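Local coordinates for protein laccase (Botrytis aclada, PDB 3SQR) that uses copper ions to oxidise phenolic substrates such as hydroquinones while reducing dioxygen to water, and probably acts in lignin breakdown, at residues N323-R327 with S353-S359; Y451-D455 with L504-Y509. All coordinates share one frame; numbering follows the deposited sequence.

Contacts 1 and 2 belong to two different cupredoxin-like domains, their nearest atoms about 21 Å apart. Each joins a beta strand to a connecting segment, a loop in contact 1 and a tight turn between two strand ends in contact 2. In contact 1 the loop 353-359 lies along strand 323-327 near the surface; serine hydroxyls, an amide, bridging waters and a proline on an indole make the join, away from the copper sites. Contact 2 is mostly buried, close to the type 1 copper: segment 504-509, built round a type II turn, carries the chain from one sheet to the next and meets strand 448-455 through a beta bridge, an aspartate bound to a backbone N-H, and aliphatic packing.

Contact 1: residues N323-R327 with S353-S359; sequences NYWIR and SIANPTS
The strand 323-327 and the loop 353-359 approach to 4.7 Å between the CA atoms of Asn323 and Pro357, without a beta bridge. The strand belongs to a sheet of the second cupredoxin-like domain of this multicopper oxidase, and the loop leaves it after strand 344-348. Pro357 lies across one face of the Trp325 indole in a CH-pi contact: its CB stands 3.6 Å from the centroid of the five-membered ring, CG over the centre of the ring system and CD over the six-membered ring. Proline suits this place because its compact ring offers several C-H groups and no N-H to satisfy. Asn323, its CG anti to the carbonyl carbon (chi1 -54°), directs ND2 at Ser353 OG, 2.9 Å away and close to the amide plane; ND2 also donates to a water held by Asn356 O. A second water links Asn323 O to Thr358 N. Arg327, whose NE forms a salt bridge with Asp281 OD1, has Ser359 O at the edge of its guanidinium and Trp325 CB over one face. The small Ser359 sits against the strand, its hydroxyl also bonding Asp281, and its OG accepts the Trp325 N-H at 3.0 Å in a nearly straight bond of 170°.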
ATOM      1  N   ASN A 323      12.318  23.235  17.245  1.00 33.96           N
ATOM      2  CA  ASN A 323      11.144  22.672  16.588  1.00 33.51           C
ATOM      3  C   ASN A 323      11.279  22.848  15.093  1.00 32.85           C
ATOM      4  O   ASN A 323      11.681  23.904  14.583  1.00 33.87           O
ATOM      5  CB  ASN A 323       9.914  23.399  17.106  1.00 33.32           C
ATOM      6  CG  ASN A 323       9.848  23.377  18.580  1.00 33.03           C
ATOM      7  OD1 ASN A 323      10.065  22.336  19.181  1.00 30.83           O
ATOM      8  ND2 ASN A 323       9.650  24.547  19.202  1.00 34.66           N
ATOM      9  N   TYR A 324      10.937  21.814  14.332  1.00 31.14           N
ATOM     10  CA  TYR A 324      11.050  21.880  12.897  1.00 30.21           C
ATOM     11  C   TYR A 324       9.747  21.347  12.329  1.00 30.53           C
ATOM     12  O   TYR A 324       9.113  20.419  12.931  1.00 28.87           O
ATOM     13  CB  TYR A 324      12.220  21.022  12.392  1.00 30.35           C
ATOM     14  CG  TYR A 324      13.548  21.532  12.820  1.00 32.63           C
ATOM     15  CD1 TYR A 324      14.074  21.171  14.006  1.00 32.27           C
ATOM     16  CD2 TYR A 324      14.255  22.433  12.012  1.00 35.91           C
ATOM     17  CE1 TYR A 324      15.341  21.690  14.412  1.00 36.27           C
ATOM     18  CE2 TYR A 324      15.508  22.962  12.408  1.00 36.37           C
ATOM     19  CZ  TYR A 324      16.031  22.566  13.597  1.00 36.85           C
ATOM     20  OH  TYR A 324      17.251  23.051  14.016  1.00 38.05           O
ATOM     21  N   TRP A 325       9.324  21.963  11.236  1.00 30.10           N
ATOM     22  CA  TRP A 325       8.156  21.449  10.549  1.00 31.37           C
ATOM     23  C   TRP A 325       8.470  20.115   9.886  1.00 29.36           C
ATOM     24  O   TRP A 325       9.523  19.937   9.229  1.00 29.69           O
ATOM     25  CB  TRP A 325       7.682  22.386   9.470  1.00 31.43           C
ATOM     26  CG  TRP A 325       6.933  23.504   9.993  1.00 38.31           C
ATOM     27  CD1 TRP A 325       7.295  24.807   9.940  1.00 40.62           C
ATOM     28  CD2 TRP A 325       5.672  23.438  10.687  1.00 40.66           C
ATOM     29  NE1 TRP A 325       6.315  25.583  10.537  1.00 46.97           N
ATOM     30  CE2 TRP A 325       5.322  24.765  11.030  1.00 45.80           C
ATOM     31  CE3 TRP A 325       4.812  22.386  11.044  1.00 41.83           C
ATOM     32  CZ2 TRP A 325       4.131  25.081  11.750  1.00 45.91           C
ATOM     33  CZ3 TRP A 325       3.641  22.675  11.750  1.00 44.29           C
ATOM     34  CH2 TRP A 325       3.305  24.031  12.094  1.00 45.80           C
ATOM     35  N   ILE A 326       7.512  19.199  10.013  1.00 28.30           N
ATOM     36  CA  ILE A 326       7.530  17.926   9.237  1.00 27.31           C
ATOM     37  C   ILE A 326       6.506  18.151   8.165  1.00 26.62           C
ATOM     38  O   ILE A 326       5.350  18.463   8.442  1.00 27.35           O
ATOM     39  CB  ILE A 326       7.251  16.648  10.063  1.00 26.81           C
ATOM     40  CG1 ILE A 326       8.261  16.462  11.244  1.00 27.35           C
ATOM     41  CG2 ILE A 326       7.216  15.381   9.105  1.00 25.35           C
ATOM     42  CD1 ILE A 326       7.785  15.403  12.280  1.00 26.28           C
ATOM     43  N   ARG A 327       6.945  18.069   6.912  1.00 26.20           N
ATOM     44  CA  ARG A 327       6.123  18.467   5.796  1.00 26.36           C
ATOM     45  C   ARG A 327       5.668  17.259   5.010  1.00 24.89           C
ATOM     46  O   ARG A 327       6.499  16.526   4.497  1.00 24.95           O
ATOM     47  CB  ARG A 327       6.917  19.412   4.881  1.00 27.22           C
ATOM     48  CG  ARG A 327       7.202  20.720   5.633  1.00 30.30           C
ATOM     49  CD  ARG A 327       7.678  21.784   4.776  1.00 36.31           C
ATOM     50  NE  ARG A 327       8.208  22.858   5.611  1.00 35.17           N
ATOM     51  CZ  ARG A 327       7.551  23.969   5.966  1.00 38.73           C
ATOM     52  NH1 ARG A 327       6.289  24.197   5.597  1.00 34.90           N
ATOM     53  NH2 ARG A 327       8.175  24.866   6.731  1.00 39.71           N
ATOM     54  N   SER A 353       8.878  21.791  24.695  1.00 41.16           N
ATOM     55  CA  SER A 353       8.456  22.926  23.895  1.00 41.12           C
ATOM     56  C   SER A 353       7.019  22.672  23.444  1.00 42.32           C
ATOM     57  O   SER A 353       6.637  21.545  23.073  1.00 42.91           O
ATOM     58  CB  SER A 353       9.341  23.156  22.679  1.00 40.77           C
ATOM     59  OG  SER A 353       8.996  24.380  22.034  1.00 38.48           O
ATOM     60  N   ILE A 354       6.231  23.730  23.494  1.00 42.47           N
ATOM     61  CA  ILE A 354       4.885  23.737  22.970  1.00 43.10           C
ATOM     62  C   ILE A 354       4.764  24.706  21.794  1.00 42.21           C
ATOM     63  O   ILE A 354       3.700  24.848  21.233  1.00 43.47           O
ATOM     64  CB  ILE A 354       3.886  24.094  24.050  1.00 44.13           C
ATOM     65  CG1 ILE A 354       4.368  25.362  24.825  1.00 46.34           C
ATOM     66  CG2 ILE A 354       3.701  22.889  24.962  1.00 44.13           C
ATOM     67  CD1 ILE A 354       3.251  26.129  25.496  1.00 48.34           C
ATOM     68  N   ALA A 355       5.872  25.339  21.406  1.00 42.04           N
ATOM     69  CA  ALA A 355       5.922  26.280  20.272  1.00 41.17           C
ATOM     70  C   ALA A 355       5.764  25.621  18.905  1.00 40.83           C
ATOM     71  O   ALA A 355       6.374  24.593  18.623  1.00 40.75           O
ATOM     72  CB  ALA A 355       7.236  27.042  20.294  1.00 40.14           C
ATOM     73  N   ASN A 356       5.012  26.268  18.028  1.00 40.58           N
ATOM     74  CA  ASN A 356       5.048  25.869  16.629  1.00 40.73           C
ATOM     75  C   ASN A 356       6.414  26.144  16.012  1.00 40.38           C
ATOM     76  O   ASN A 356       7.068  27.129  16.334  1.00 39.97           O
ATOM     77  CB  ASN A 356       3.972  26.578  15.814  1.00 41.03           C
ATOM     78  CG  ASN A 356       2.608  25.937  15.940  1.00 42.64           C
ATOM     79  OD1 ASN A 356       1.633  26.543  15.522  1.00 49.39           O
ATOM     80  ND2 ASN A 356       2.512  24.734  16.505  1.00 43.34           N
ATOM     81  N   PRO A 357       6.860  25.268  15.110  1.00 39.77           N
ATOM     82  CA  PRO A 357       8.103  25.516  14.434  1.00 39.52           C
ATOM     83  C   PRO A 357       8.027  26.754  13.597  1.00 39.35           C
ATOM     84  O   PRO A 357       6.987  27.068  13.054  1.00 39.33           O
ATOM     85  CB  PRO A 357       8.276  24.291  13.504  1.00 38.69           C
ATOM     86  CG  PRO A 357       7.379  23.316  14.013  1.00 37.89           C
ATOM     87  CD  PRO A 357       6.236  24.027  14.629  1.00 40.12           C
ATOM     88  N   THR A 358       9.165  27.401  13.434  1.00 39.66           N
ATOM     89  CA  THR A 358       9.275  28.515  12.516  1.00 39.84           C
ATOM     90  C   THR A 358      10.304  28.216  11.437  1.00 39.66           C
ATOM     91  O   THR A 358      10.819  29.128  10.822  1.00 39.88           O
ATOM     92  CB  THR A 358       9.623  29.831  13.273  1.00 39.43           C
ATOM     93  OG1 THR A 358      10.797  29.665  14.100  1.00 40.71           O
ATOM     94  CG2 THR A 358       8.443  30.240  14.097  1.00 39.40           C
ATOM     95  N   SER A 359      10.563  26.941  11.147  1.00 37.98           N
ATOM     96  CA  SER A 359      11.640  26.612  10.216  1.00 36.76           C
ATOM     97  C   SER A 359      11.202  26.813   8.780  1.00 36.65           C
ATOM     98  O   SER A 359       9.994  26.873   8.450  1.00 36.03           O
ATOM     99  CB  SER A 359      12.092  25.170  10.440  1.00 37.76           C
ATOM    100  OG  SER A 359      10.929  24.335  10.478  1.00 32.17           O
TER
HETATM  101  O   HOH W   1       9.679  27.040  17.501  1.00 39.62           O
HETATM  102  O   HOH W   2      11.491  26.536  14.857  1.00 44.03           O

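Contact 2: residues Y451-D455 with L504-Y509; sequences YVIED and LPGNGY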
ATOM      1  N   TYR A 451       5.556  -6.665 -17.892  1.00 26.90           N
ATOM      2  CA  TYR A 451       4.213  -6.200 -18.034  1.00 25.29           C
ATOM      3  C   TYR A 451       4.322  -4.706 -18.237  1.00 25.98           C
ATOM      4  O   TYR A 451       4.918  -3.978 -17.413  1.00 26.41           O
ATOM      5  CB  TYR A 451       3.385  -6.496 -16.776  1.00 24.43           C
ATOM      6  CG  TYR A 451       2.000  -5.963 -16.825  1.00 24.79           C
ATOM      7  CD1 TYR A 451       1.030  -6.540 -17.624  1.00 28.44           C
ATOM      8  CD2 TYR A 451       1.623  -4.876 -16.030  1.00 27.06           C
ATOM      9  CE1 TYR A 451      -0.248  -6.065 -17.637  1.00 27.13           C
ATOM     10  CE2 TYR A 451       0.342  -4.392 -16.067  1.00 25.86           C
ATOM     11  CZ  TYR A 451      -0.594  -4.988 -16.862  1.00 29.27           C
ATOM     12  OH  TYR A 451      -1.880  -4.486 -16.882  1.00 29.97           O
ATOM     13  N   VAL A 452       3.815  -4.251 -19.374  1.00 26.39           N
ATOM     14  CA  VAL A 452       3.862  -2.831 -19.716  1.00 25.65           C
ATOM     15  C   VAL A 452       2.438  -2.321 -19.609  1.00 26.67           C
ATOM     16  O   VAL A 452       1.557  -2.799 -20.260  1.00 25.24           O
ATOM     17  CB  VAL A 452       4.398  -2.551 -21.178  1.00 26.27           C
ATOM     18  CG1 VAL A 452       4.331  -1.032 -21.465  1.00 26.35           C
ATOM     19  CG2 VAL A 452       5.858  -2.963 -21.340  1.00 25.00           C
ATOM     20  N   ILE A 453       2.241  -1.304 -18.787  1.00 25.69           N
ATOM     21  CA  ILE A 453       0.947  -0.719 -18.680  1.00 25.69           C
ATOM     22  C   ILE A 453       1.108   0.736 -19.142  1.00 24.53           C
ATOM     23  O   ILE A 453       2.006   1.456 -18.715  1.00 23.28           O
ATOM     24  CB  ILE A 453       0.356  -0.820 -17.255  1.00 24.25           C
ATOM     25  CG1 ILE A 453      -1.058  -0.227 -17.254  1.00 28.98           C
ATOM     26  CG2 ILE A 453       1.317  -0.235 -16.209  1.00 27.10           C
ATOM     27  CD1 ILE A 453      -1.878  -0.565 -16.016  1.00 29.56           C
ATOM     28  N   GLU A 454       0.272   1.083 -20.094  1.00 25.51           N
ATOM     29  CA  GLU A 454       0.298   2.363 -20.770  1.00 24.87           C
ATOM     30  C   GLU A 454      -0.841   3.216 -20.361  1.00 24.42           C
ATOM     31  O   GLU A 454      -1.992   2.770 -20.267  1.00 25.83           O
ATOM     32  CB  GLU A 454       0.166   2.151 -22.275  1.00 25.68           C
ATOM     33  CG  GLU A 454       1.245   1.336 -22.880  1.00 27.09           C
ATOM     34  CD  GLU A 454       1.048   1.293 -24.383  1.00 29.76           C
ATOM     35  OE1 GLU A 454       0.892   2.386 -24.973  1.00 29.76           O
ATOM     36  OE2 GLU A 454       1.009   0.167 -24.926  1.00 29.74           O
ATOM     37  N   ASP A 455      -0.547   4.464 -20.138  1.00 25.84           N
ATOM     38  CA  ASP A 455      -1.622   5.427 -19.890  1.00 25.42           C
ATOM     39  C   ASP A 455      -2.078   6.039 -21.206  1.00 25.63           C
ATOM     40  O   ASP A 455      -1.433   6.955 -21.674  1.00 26.00           O
ATOM     41  CB  ASP A 455      -1.105   6.552 -18.991  1.00 24.43           C
ATOM     42  CG  ASP A 455      -2.230   7.580 -18.608  1.00 26.61           C
ATOM     43  OD1 ASP A 455      -3.352   7.335 -19.019  1.00 27.79           O
ATOM     44  OD2 ASP A 455      -1.954   8.591 -17.942  1.00 27.41           O
ATOM     45  N   LEU A 504       2.530   4.507 -12.574  1.00 23.88           N
ATOM     46  CA  LEU A 504       2.321   4.633 -14.019  1.00 22.60           C
ATOM     47  C   LEU A 504       2.372   6.136 -14.313  1.00 24.58           C
ATOM     48  O   LEU A 504       1.479   6.884 -13.926  1.00 25.00           O
ATOM     49  CB  LEU A 504       0.981   4.089 -14.432  1.00 22.85           C
ATOM     50  CG  LEU A 504       0.441   4.459 -15.805  1.00 22.64           C
ATOM     51  CD1 LEU A 504       1.417   4.058 -16.899  1.00 23.79           C
ATOM     52  CD2 LEU A 504      -0.946   3.794 -15.959  1.00 20.62           C
ATOM     53  N   PRO A 505       3.412   6.572 -15.018  1.00 24.57           N
ATOM     54  CA  PRO A 505       3.488   8.033 -15.262  1.00 24.65           C
ATOM     55  C   PRO A 505       2.357   8.539 -16.085  1.00 24.31           C
ATOM     56  O   PRO A 505       2.012   7.941 -17.041  1.00 22.96           O
ATOM     57  CB  PRO A 505       4.798   8.184 -16.038  1.00 24.82           C
ATOM     58  CG  PRO A 505       5.628   7.016 -15.544  1.00 23.39           C
ATOM     59  CD  PRO A 505       4.611   5.898 -15.521  1.00 24.82           C
ATOM     60  N   GLY A 506       1.853   9.726 -15.744  1.00 23.36           N
ATOM     61  CA  GLY A 506       0.809  10.340 -16.484  1.00 24.56           C
ATOM     62  C   GLY A 506       1.236  10.515 -17.934  1.00 23.50           C
ATOM     63  O   GLY A 506       2.301  11.077 -18.206  1.00 25.95           O
ATOM     64  N   ASN A 507       0.392   9.948 -18.784  1.00 24.25           N
ATOM     65  CA  ASN A 507       0.532   9.881 -20.262  1.00 24.79           C
ATOM     66  C   ASN A 507       1.747   9.090 -20.698  1.00 24.71           C
ATOM     67  O   ASN A 507       2.162   9.181 -21.866  1.00 24.02           O
ATOM     68  CB  ASN A 507       0.579  11.302 -20.839  1.00 24.77           C
ATOM     69  CG  ASN A 507      -0.714  12.058 -20.591  1.00 24.42           C
ATOM     70  OD1 ASN A 507      -1.797  11.491 -20.679  1.00 26.74           O
ATOM     71  ND2 ASN A 507      -0.614  13.352 -20.286  1.00 26.64           N
ATOM     72  N   GLY A 508       2.254   8.253 -19.808  1.00 23.98           N
ATOM     73  CA  GLY A 508       3.422   7.456 -20.106  1.00 24.55           C
ATOM     74  C   GLY A 508       3.187   5.986 -19.942  1.00 23.51           C
ATOM     75  O   GLY A 508       2.091   5.497 -20.168  1.00 25.52           O
ATOM     76  N   TYR A 509       4.252   5.267 -19.639  1.00 24.65           N
ATOM     77  CA  TYR A 509       4.118   3.829 -19.384  1.00 25.69           C
ATOM     78  C   TYR A 509       5.048   3.363 -18.276  1.00 25.01           C
ATOM     79  O   TYR A 509       6.064   3.949 -17.951  1.00 26.10           O
ATOM     80  CB  TYR A 509       4.321   3.038 -20.690  1.00 26.01           C
ATOM     81  CG  TYR A 509       5.708   3.136 -21.223  1.00 26.91           C
ATOM     82  CD1 TYR A 509       6.076   4.138 -22.114  1.00 29.56           C
ATOM     83  CD2 TYR A 509       6.672   2.170 -20.883  1.00 28.05           C
ATOM     84  CE1 TYR A 509       7.363   4.213 -22.593  1.00 29.90           C
ATOM     85  CE2 TYR A 509       7.942   2.245 -21.356  1.00 31.04           C
ATOM     86  CZ  TYR A 509       8.283   3.263 -22.218  1.00 31.97           C
ATOM     87  OH  TYR A 509       9.572   3.273 -22.697  1.00 31.04           O
TER
HETATM   88  O   HOH W   3      -2.498   9.444 -22.228  1.00 29.78           O
HETATM   89  O   HOH W   4       0.969   6.822 -23.273  1.00 30.24           O
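Val452 opens the contact with CG1, anti to the backbone N (chi1 177°) and packed 4.0 Å from Tyr509 CD2; a beta-branched, apolar residue suits a buried strand. Ile453 turns to the other face of this cupredoxin-like sheet, where its CG1 meets Leu504 CD2 at 4.2 Å; its O lies 3.2 Å from both Leu504 CD1 and, in a CA-H...O contact, Tyr509 CA. Glu454 forms an antiparallel, non-hydrogen-bonded pair with Tyr509, its aliphatic CG against the tyrosine CB. Asp455 ends the strand with two bonds: N donates to Gly508 O at 2.8 Å, and OD2 accepts the Asn507 N-H, also at 2.8 Å, from above the carboxylate plane. The second bond ties down the type II turn Pro505-Gly508, where Asn507 has the positive phi (63°) that asparagine tolerates well. Thr457 holds Asp455 OD1; one water bridges Asp455 O and Asn507 OD1, and a second, also on Asp455 O, reaches Asn507 O through a weak bond. The nearest side-chain atoms of apolar Leu504 and the type 1 copper ligand His463 are about 4 Å apart. The turn connects strand 501-504, at one sheet's edge beside strand 463-467, to strand 509-515, between strands 448-455 and 472-478 in the other.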